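Large component of pyocin AP41 (Pseudomonas aeruginosa, PDB 4UHP) is a bacteriocin whose C-terminal nuclease domain, the part present here, probably kills susceptible bacteria by cutting their DNA as an endonuclease. Local coordinates at residues E95-V100 and V115-K120. Sequence-based numbering, arbitrary orientation.
Sequences EIHHVV and VIVTPK
The antiparallel hairpin of the ββα-metal (HNH) motif, the His-Me finger of the colicin and pyocin DNases, is formed where Glu95, Ile96 and His97 pair with Val117, Ile116 and Val115. Glu95 with Val117 and His97 with Val115 are hydrogen-bonded pairs, each joined by two reciprocal backbone bonds. Glu95 N donates to Val117 O at 3.0 Å, and all four N-H...O angles, 156° to 164°, are close to straight. Between them lies the non-hydrogen-bonded pair Ile96 and Ile116, and Ile116 CA leans its C-H on Glu95 O (3.4 Å). The two isoleucines run side by side on one face, CG1 of Ile96 3.8 Å from CD1 of Ile116; branched at CB, they suit a strand and offer hydrocarbon to the core.

The other face carries Glu95, His97, Val115 and Val117. The beta-branched valines favour the extended backbone and present compact methyls. In Val117 a chi1 of -62° puts CG1 anti to the carbonyl carbon and leaves CG2 between N and C, obliquely against the His97 ring, 3.4 Å from CD2. Glu95 reaches the same imidazole: OE2 lies 2.8 Å from His97 NE2, and OE1 sits at the ring edge, in its plane. Past the strand end, Val99 crosses Val115, CG2 to CG1 at 3.9 Å.

Thr118 then N-caps helix 119-127, bonding Arg121 N through OG1, and this helix covers the face of His97 and Val117, with His122 stacked on the flat His97 imidazole and Ile125 against Val117. Trp45 and Phe52 of helix 45-56 pack on the isoleucine face, while strand 27-28 borders the far edge of 114-117.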
loop_
_atom_site.group_PDB
_atom_site.type_symbol
_atom_site.label_atom_id
_atom_site.label_comp_id
_atom_site.label_asym_id
_atom_site.label_seq_id
_atom_site.Cartn_x
_atom_site.Cartn_y
_atom_site.Cartn_z
ATOM N N GLU C 95 5.765 4.354 2.388
ATOM C CA GLU C 95 5.702 5.372 3.428
ATOM C C GLU C 95 6.167 6.734 2.937
ATOM O O GLU C 95 7.166 6.840 2.227
ATOM C CB GLU C 95 6.539 4.947 4.637
ATOM C CG GLU C 95 5.734 4.728 5.910
ATOM C CD GLU C 95 6.618 4.522 7.127
ATOM O OE1 GLU C 95 7.293 3.475 7.201
ATOM O OE2 GLU C 95 6.645 5.414 8.004
ATOM N N ILE C 96 5.428 7.771 3.318
ATOM C CA ILE C 96 5.868 9.142 3.102
ATOM C C ILE C 96 6.790 9.545 4.241
ATOM O O ILE C 96 6.440 9.398 5.414
ATOM C CB ILE C 96 4.691 10.125 3.032
ATOM C CG1 ILE C 96 3.651 9.648 2.021
ATOM C CG2 ILE C 96 5.186 11.519 2.675
ATOM C CD1 ILE C 96 2.405 10.502 1.994
ATOM N N HIS C 97 7.972 10.039 3.897
ATOM C CA HIS C 97 8.930 10.458 4.909
ATOM C C HIS C 97 9.564 11.798 4.577
ATOM O O HIS C 97 9.825 12.109 3.414
ATOM C CB HIS C 97 10.018 9.399 5.087
ATOM C CG HIS C 97 9.628 8.291 6.011
ATOM N ND1 HIS C 97 9.616 8.437 7.382
ATOM C CD2 HIS C 97 9.228 7.022 5.765
ATOM C CE1 HIS C 97 9.227 7.305 7.940
ATOM N NE2 HIS C 97 8.988 6.429 6.980
ATOM N N HIS C 98 9.800 12.589 5.618
ATOM C CA HIS C 98 10.517 13.845 5.477
ATOM C C HIS C 98 12.013 13.570 5.451
ATOM O O HIS C 98 12.528 12.845 6.303
ATOM C CB HIS C 98 10.164 14.803 6.616
ATOM C CG HIS C 98 8.699 15.091 6.733
ATOM N ND1 HIS C 98 7.824 14.250 7.387
ATOM C CD2 HIS C 98 7.953 16.122 6.270
ATOM C CE1 HIS C 98 6.604 14.753 7.327
ATOM N NE2 HIS C 98 6.655 15.889 6.653
ATOM N N VAL C 99 12.704 14.132 4.464
ATOM C CA VAL C 99 14.147 13.954 4.347
ATOM C C VAL C 99 14.850 14.547 5.563
ATOM O O VAL C 99 15.658 13.881 6.211
ATOM C CB VAL C 99 14.697 14.600 3.066
ATOM C CG1 VAL C 99 16.180 14.303 2.923
ATOM C CG2 VAL C 99 13.932 14.098 1.850
ATOM N N VAL C 100 14.529 15.800 5.872
ATOM C CA VAL C 100 15.030 16.440 7.082
ATOM C C VAL C 100 13.880 16.687 8.059
ATOM O O VAL C 100 12.854 17.257 7.689
ATOM C CB VAL C 100 15.755 17.772 6.770
ATOM C CG1 VAL C 100 17.130 17.504 6.179
ATOM C CG2 VAL C 100 14.929 18.637 5.832
ATOM N N VAL C 115 9.878 12.148 0.415
ATOM C CA VAL C 115 10.239 11.032 -0.451
ATOM C C VAL C 115 9.399 9.810 -0.095
ATOM O O VAL C 115 8.890 9.705 1.022
ATOM C CB VAL C 115 11.735 10.667 -0.336
ATOM C CG1 VAL C 115 12.606 11.757 -0.943
ATOM C CG2 VAL C 115 12.113 10.408 1.119
ATOM N N ILE C 116 9.245 8.896 -1.045
ATOM C CA ILE C 116 8.560 7.637 -0.779
ATOM C C ILE C 116 9.586 6.522 -0.610
ATOM O O ILE C 116 10.485 6.372 -1.436
ATOM C CB ILE C 116 7.580 7.258 -1.905
ATOM C CG1 ILE C 116 6.611 8.411 -2.188
ATOM C CG2 ILE C 116 6.825 5.982 -1.549
ATOM C CD1 ILE C 116 5.786 8.832 -0.992
ATOM N N VAL C 117 9.454 5.750 0.467
ATOM C CA VAL C 117 10.371 4.648 0.733
ATOM C C VAL C 117 9.621 3.384 1.138
ATOM O O VAL C 117 8.505 3.446 1.657
ATOM C CB VAL C 117 11.381 4.996 1.847
ATOM C CG1 VAL C 117 12.256 6.170 1.437
ATOM C CG2 VAL C 117 10.655 5.298 3.145
ATOM N N THR C 118 10.237 2.234 0.887
ATOM C CA THR C 118 9.706 0.968 1.369
ATOM C C THR C 118 10.108 0.803 2.829
ATOM O O THR C 118 11.086 1.410 3.266
ATOM C CB THR C 118 10.219 -0.226 0.537
ATOM O OG1 THR C 118 11.649 -0.298 0.623
ATOM C CG2 THR C 118 9.798 -0.086 -0.921
ATOM N N PRO C 119 9.349 -0.001 3.595
ATOM C CA PRO C 119 9.704 -0.238 4.999
ATOM C C PRO C 119 11.130 -0.756 5.160
ATOM O O PRO C 119 11.822 -0.369 6.104
ATOM C CB PRO C 119 8.683 -1.286 5.444
ATOM C CG PRO C 119 7.494 -1.015 4.587
ATOM C CD PRO C 119 8.052 -0.611 3.248
ATOM N N LYS C 120 11.562 -1.607 4.236
ATOM C CA LYS C 120 12.918 -2.140 4.268
ATOM C C LYS C 120 13.952 -1.040 4.048
ATOM O O LYS C 120 14.894 -0.900 4.831
ATOM C CB LYS C 120 13.087 -3.237 3.219
ATOM C CG LYS C 120 14.503 -3.760 3.083
ATOM C CD LYS C 120 14.637 -4.628 1.844
ATOM C CE LYS C 120 16.081 -5.023 1.599
ATOM N NZ LYS C 120 16.244 -5.719 0.295
#